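PDB 4BPZ: endo-1,3-beta-glucanase, family GH16, which probably hydrolyses internal beta-1,3-glucosidic bonds of glucans such as algal laminarin, and here holds a bound trisaccharide of mixed-linkage beta-glucan. Local coordinates for residues Ala113-Ala119 and Pro221-Asn227; Pro27-Gln33 and Ala85-Lys90. The protein carries 1 engineered substitution. One frame throughout, in Å; residues are numbered along the deposited sequence.

Both interactions pair antiparallel strands in the beta-sandwich of the family 16 glycoside hydrolase domain. They are consecutive parts of one sheet. Four of its strands follow in the order 30-32, 82-93, 222-230, 110-118. The centres of the two contacts lie about 10 Å apart. Leu224 O to Ser89 N (2.8 Å) and Leu226 O to Leu87 N (2.9 Å), both probable hydrogen bonds, join them across the sheet. Along the chain, interaction 2 is complete before interaction 1 begins. The sugar-binding face crosses both: interaction 1 brings Ala113 and Trp115 to the glycan pocket, and interaction 2 brings Arg86. Strands 82-93 and 110-118 of one sheet thus both contribute to the pocket.

Interaction 1. Residues Ala113-Ala119 and Pro221-Asn227; sequences AIWTLGA and PHYLLLN. With GLC (alpha-D-glucopyranose), chain C.
This antiparallel strand pair forms part of the glycan-binding cleft of the family 16 beta-sandwich. Residues 113-118 and 222-227 are extended, with segment axes 4.6 Å apart at closest and at 147°. Ala113-Asn227, Trp115-Leu225 and Leu117-Tyr223 are hydrogen-bonded pairs. Ile114-Leu226, Thr116-Leu224 and Gly118-His222 are non-hydrogen-bonded pairs. The ladder includes Trp115 N to Leu225 O (3.0 Å) and Leu225 N to Trp115 O (2.7 Å). Ala119 N to Pro221 O (2.7 Å) extends it beyond the strand. Ile114, Leu224 and Leu226 lie on the face that packs on strand 244-255; Ile114 CG2 is 4.0 Å from Leu226 CD2. Gly118 CA sits over the His222 ring, 3.7 Å from its centroid. Ala113, Trp115, Leu117, Tyr223, Leu225 and Asn227 share the opposite face. There Trp115, with chi1 p, donates a hydrogen bond from NE1 to Asn227 OD1 (2.9 Å). Leu225 CB makes a CH-pi contact with one face of the indole; over the other, GLC C6 lies 3.5 Å from Trp115 CE2.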
# COMPACT_ATOMS: atom_id res chain seq x y z
N ALA A 113 -1.34 -2.99 -3.68
CA ALA A 113 -0.15 -2.32 -3.23
C ALA A 113 -0.01 -2.41 -1.71
O ALA A 113 -1.00 -2.40 -0.97
CB ALA A 113 -0.16 -0.86 -3.63
N ILE A 114 1.25 -2.46 -1.30
CA ILE A 114 1.72 -2.34 0.10
C ILE A 114 2.70 -1.16 0.01
O ILE A 114 3.72 -1.29 -0.69
CB ILE A 114 2.43 -3.57 0.58
CG1 ILE A 114 1.54 -4.83 0.46
CG2 ILE A 114 2.90 -3.38 2.04
CD1 ILE A 114 2.29 -6.14 0.64
N TRP A 115 2.45 -0.05 0.70
CA TRP A 115 3.32 1.11 0.43
C TRP A 115 3.21 2.06 1.59
O TRP A 115 2.49 1.81 2.55
CB TRP A 115 2.94 1.74 -0.92
CG TRP A 115 1.52 2.20 -1.05
CD1 TRP A 115 0.37 1.47 -1.06
CD2 TRP A 115 1.10 3.55 -1.35
NE1 TRP A 115 -0.72 2.24 -1.34
CE2 TRP A 115 -0.29 3.51 -1.52
CE3 TRP A 115 1.78 4.78 -1.52
CZ2 TRP A 115 -1.05 4.65 -1.92
CZ3 TRP A 115 1.07 5.89 -1.89
CH2 TRP A 115 -0.34 5.86 -2.10
N THR A 116 3.99 3.11 1.54
CA THR A 116 4.02 4.13 2.62
C THR A 116 3.86 5.52 2.02
O THR A 116 4.20 5.77 0.88
CB THR A 116 5.34 4.08 3.43
OG1 THR A 116 6.38 4.75 2.70
CG2 THR A 116 5.76 2.68 3.85
N LEU A 117 3.38 6.39 2.90
CA LEU A 117 3.41 7.83 2.66
C LEU A 117 4.04 8.48 3.88
O LEU A 117 3.78 8.07 5.03
CB LEU A 117 2.02 8.42 2.44
CG LEU A 117 1.38 8.23 1.08
CD1 LEU A 117 -0.08 8.53 1.05
CD2 LEU A 117 2.18 9.02 0.05
N GLY A 118 4.77 9.57 3.66
CA GLY A 118 5.14 10.40 4.77
C GLY A 118 3.93 10.86 5.53
O GLY A 118 2.90 11.23 4.96
N ALA A 119 4.08 10.83 6.89
CA ALA A 119 2.95 11.22 7.73
C ALA A 119 2.61 12.71 7.63
O ALA A 119 1.53 13.08 8.14
CB ALA A 119 3.15 10.81 9.19
N PRO A 221 8.43 10.52 9.99
CA PRO A 221 7.52 9.34 10.08
C PRO A 221 6.79 9.07 8.81
O PRO A 221 6.35 10.02 8.13
CB PRO A 221 6.54 9.73 11.20
CG PRO A 221 7.43 10.61 12.16
CD PRO A 221 8.17 11.49 11.10
N HIS A 222 6.58 7.80 8.54
CA HIS A 222 5.67 7.32 7.45
C HIS A 222 4.64 6.42 8.06
O HIS A 222 4.79 5.91 9.15
CB HIS A 222 6.49 6.52 6.39
CG HIS A 222 7.25 7.33 5.42
ND1 HIS A 222 8.11 8.35 5.63
CD2 HIS A 222 7.22 7.10 4.08
CE1 HIS A 222 8.53 8.80 4.40
NE2 HIS A 222 7.98 8.02 3.47
N TYR A 223 3.51 6.28 7.36
CA TYR A 223 2.50 5.29 7.66
C TYR A 223 2.32 4.33 6.53
O TYR A 223 2.69 4.62 5.38
CB TYR A 223 1.16 5.93 8.10
CG TYR A 223 0.55 6.83 7.08
CD1 TYR A 223 -0.33 6.33 6.08
CD2 TYR A 223 0.83 8.21 7.06
CE1 TYR A 223 -0.89 7.17 5.16
CE2 TYR A 223 0.27 9.05 6.14
CZ TYR A 223 -0.63 8.53 5.21
OH TYR A 223 -1.21 9.41 4.32
N LEU A 224 1.77 3.17 6.82
CA LEU A 224 1.58 2.08 5.86
C LEU A 224 0.19 2.17 5.22
O LEU A 224 -0.80 2.53 5.88
CB LEU A 224 1.68 0.73 6.57
CG LEU A 224 1.75 -0.53 5.71
CD1 LEU A 224 3.11 -0.58 4.99
CD2 LEU A 224 1.60 -1.77 6.61
N LEU A 225 0.11 1.84 3.92
CA LEU A 225 -1.10 1.71 3.19
C LEU A 225 -1.23 0.32 2.59
O LEU A 225 -0.23 -0.24 2.11
CB LEU A 225 -1.21 2.75 2.06
CG LEU A 225 -1.19 4.25 2.48
CD1 LEU A 225 0.21 4.82 2.50
CD2 LEU A 225 -2.09 5.08 1.61
N LEU A 226 -2.47 -0.19 2.53
CA LEU A 226 -2.78 -1.48 1.90
C LEU A 226 -4.03 -1.27 1.07
O LEU A 226 -5.03 -0.75 1.60
CB LEU A 226 -3.15 -2.52 2.99
CG LEU A 226 -2.03 -2.79 3.96
CD1 LEU A 226 -2.64 -3.63 5.14
CD2 LEU A 226 -0.84 -3.47 3.36
N ASN A 227 -4.02 -1.66 -0.19
CA ASN A 227 -5.19 -1.38 -1.03
C ASN A 227 -5.21 -2.30 -2.25
O ASN A 227 -4.17 -2.87 -2.62
CB ASN A 227 -5.25 0.09 -1.47
CG ASN A 227 -4.13 0.46 -2.40
OD1 ASN A 227 -3.00 0.62 -1.94
ND2 ASN A 227 -4.38 0.48 -3.70
C1 GLC C . 2.81 4.46 -5.85
C2 GLC C . 2.15 5.64 -6.65
C3 GLC C . 0.79 5.92 -6.00
C4 GLC C . -0.03 4.70 -5.95
C5 GLC C . 0.71 3.78 -5.02
C6 GLC C . 0.03 2.44 -4.81
O1 GLC C . 3.36 4.87 -4.62
O2 GLC C . 3.04 6.72 -6.59
O3 GLC C . 0.09 6.98 -6.78
O4 GLC C . -1.35 5.01 -5.46
O5 GLC C . 1.99 3.48 -5.63
O6 GLC C . -0.13 1.73 -6.03

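Interaction 2. Residues Pro27-Gln33 and Ala85-Lys90; sequences PEKWHYQ and ARLNSK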
# COMPACT_ATOMS: atom_id res chain seq x y z
N PRO A 27 -9.96 -1.41 14.70
CA PRO A 27 -9.99 0.06 14.58
C PRO A 27 -8.93 0.78 15.35
O PRO A 27 -8.68 1.96 15.16
CB PRO A 27 -11.39 0.40 15.04
CG PRO A 27 -11.66 -0.65 16.11
CD PRO A 27 -11.15 -1.95 15.38
N GLU A 28 -8.27 0.12 16.30
CA GLU A 28 -7.11 0.73 16.95
C GLU A 28 -5.87 0.72 16.10
O GLU A 28 -4.93 1.49 16.37
CB GLU A 28 -6.78 -0.00 18.27
CG GLU A 28 -7.80 0.17 19.41
CD GLU A 28 -7.47 -0.62 20.73
OE1 GLU A 28 -6.37 -1.24 20.89
OE2 GLU A 28 -8.34 -0.63 21.65
N LYS A 29 -5.87 -0.08 15.05
CA LYS A 29 -4.68 -0.29 14.19
C LYS A 29 -4.88 0.32 12.78
O LYS A 29 -3.89 0.65 12.17
CB LYS A 29 -4.38 -1.80 14.04
CG LYS A 29 -3.98 -2.50 15.34
CD LYS A 29 -3.48 -3.95 15.14
CE LYS A 29 -3.25 -4.62 16.44
NZ LYS A 29 -2.09 -4.05 17.17
N TRP A 30 -6.13 0.31 12.29
CA TRP A 30 -6.34 0.58 10.87
C TRP A 30 -7.36 1.65 10.69
O TRP A 30 -8.45 1.60 11.31
CB TRP A 30 -6.80 -0.74 10.19
CG TRP A 30 -5.80 -1.83 10.28
CD1 TRP A 30 -5.91 -2.91 11.07
CD2 TRP A 30 -4.50 -1.87 9.66
NE1 TRP A 30 -4.80 -3.69 11.01
CE2 TRP A 30 -3.90 -3.05 10.15
CE3 TRP A 30 -3.79 -1.03 8.78
CZ2 TRP A 30 -2.61 -3.44 9.78
CZ3 TRP A 30 -2.48 -1.44 8.43
CH2 TRP A 30 -1.92 -2.59 8.89
N HIS A 31 -7.08 2.60 9.81
CA HIS A 31 -7.98 3.69 9.40
C HIS A 31 -8.41 3.44 7.94
O HIS A 31 -7.58 3.13 7.10
CB HIS A 31 -7.16 4.99 9.47
CG HIS A 31 -7.89 6.19 8.93
ND1 HIS A 31 -8.89 6.80 9.59
CD2 HIS A 31 -7.73 6.86 7.73
CE1 HIS A 31 -9.34 7.82 8.85
NE2 HIS A 31 -8.61 7.89 7.74
N TYR A 32 -9.67 3.63 7.66
CA TYR A 32 -10.17 3.54 6.28
C TYR A 32 -10.16 4.87 5.60
O TYR A 32 -10.61 5.87 6.17
CB TYR A 32 -11.57 3.04 6.26
CG TYR A 32 -11.74 1.59 6.58
CD1 TYR A 32 -11.88 1.13 7.86
CD2 TYR A 32 -11.68 0.66 5.51
CE1 TYR A 32 -12.11 -0.30 8.07
CE2 TYR A 32 -11.82 -0.66 5.70
CZ TYR A 32 -12.15 -1.13 6.90
OH TYR A 32 -12.35 -2.50 7.12
N GLN A 33 -9.74 4.88 4.33
CA GLN A 33 -10.01 6.03 3.47
C GLN A 33 -11.18 5.71 2.63
O GLN A 33 -11.27 4.67 1.93
CB GLN A 33 -8.78 6.29 2.61
CG GLN A 33 -7.64 6.85 3.43
CD GLN A 33 -6.46 7.26 2.52
OE1 GLN A 33 -5.58 6.47 2.17
NE2 GLN A 33 -6.45 8.56 2.11
N ALA A 85 -11.05 -1.50 -0.89
CA ALA A 85 -10.70 -0.85 0.38
C ALA A 85 -9.27 -0.36 0.29
O ALA A 85 -8.42 -0.91 -0.42
CB ALA A 85 -10.87 -1.79 1.55
N ARG A 86 -9.04 0.71 1.06
CA ARG A 86 -7.73 1.38 1.19
C ARG A 86 -7.52 1.64 2.71
O ARG A 86 -8.17 2.55 3.25
CB ARG A 86 -7.68 2.68 0.36
CG ARG A 86 -6.40 3.46 0.48
CD ARG A 86 -6.36 4.48 -0.62
NE ARG A 86 -5.24 5.46 -0.45
CZ ARG A 86 -4.53 5.96 -1.45
NH1 ARG A 86 -4.55 5.45 -2.66
NH2 ARG A 86 -3.69 6.98 -1.17
N LEU A 87 -6.68 0.87 3.32
CA LEU A 87 -6.38 0.96 4.77
C LEU A 87 -5.11 1.76 4.96
O LEU A 87 -4.22 1.75 4.11
CB LEU A 87 -6.17 -0.40 5.36
CG LEU A 87 -7.28 -1.41 5.21
CD1 LEU A 87 -6.90 -2.73 5.90
CD2 LEU A 87 -8.57 -0.88 5.73
N ASN A 88 -5.06 2.49 6.07
CA ASN A 88 -3.82 3.17 6.52
C ASN A 88 -3.53 2.73 7.91
O ASN A 88 -4.48 2.64 8.74
CB ASN A 88 -3.99 4.71 6.55
CG ASN A 88 -4.32 5.38 5.23
OD1 ASN A 88 -4.35 4.76 4.13
ND2 ASN A 88 -4.55 6.62 5.28
N SER A 89 -2.29 2.45 8.25
CA SER A 89 -1.99 2.16 9.66
C SER A 89 -2.18 3.42 10.50
O SER A 89 -1.81 4.53 10.12
CB SER A 89 -0.55 1.67 9.82
OG SER A 89 0.46 2.58 9.39
N LYS A 90 -2.72 3.15 11.71
CA LYS A 90 -2.87 4.12 12.81
C LYS A 90 -1.56 4.04 13.61
O LYS A 90 -1.52 3.74 14.80
CB LYS A 90 -4.11 3.81 13.66
CG LYS A 90 -5.35 4.20 12.94
CD LYS A 90 -6.46 4.31 13.99
CE LYS A 90 -7.71 4.73 13.22
NZ LYS A 90 -8.91 4.67 14.13
O HOH W 1 -2.18 1.39 16.17
O HOH W 2 -11.34 1.92 2.37
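The apolar centre is Leu87 with Tyr32 and Trp30, all on one face of the sheet. Leu87 CD2 lies over the Tyr32 ring, 3.6 Å from its centroid, as a CH-pi contact. Leu87 CB is 4.2 Å from Trp30 CE3, and Trp30 CZ3 is 3.9 Å from Ser89 CB. Further out, Trp30 NE1 hydrogen-bonds to Asp17 and Tyr32 OH to Ser57. The strands are antiparallel, with segment axes at 141°. His31 and Asn88 form the hydrogen-bonded pair: His31 N to Asn88 O and Asn88 N to His31 O are both 2.8 Å. Lys90 N to Lys29 O (2.8 Å) and Gln33 N to Arg86 O (3.0 Å) continue the ladder at its two ends. At one end, Lys90 NZ reaches Pro27 O (2.9 Å), and water 1 donates to both Glu28 O and Lys90 O. At the other, Arg86 NE donates to Gln33 OE1 (2.8 Å). Glu123 takes a salt bridge from Arg86 NH2 and a hydrogen bond from Gln33 NE2. Arg86 NH2 also makes a weak hydrogen bond to O6 of a bound beta-D-glucopyranose. A short strand thus pairs with a long strand of the family 16 beta-sandwich, which supplies Arg86 to the glycan pocket.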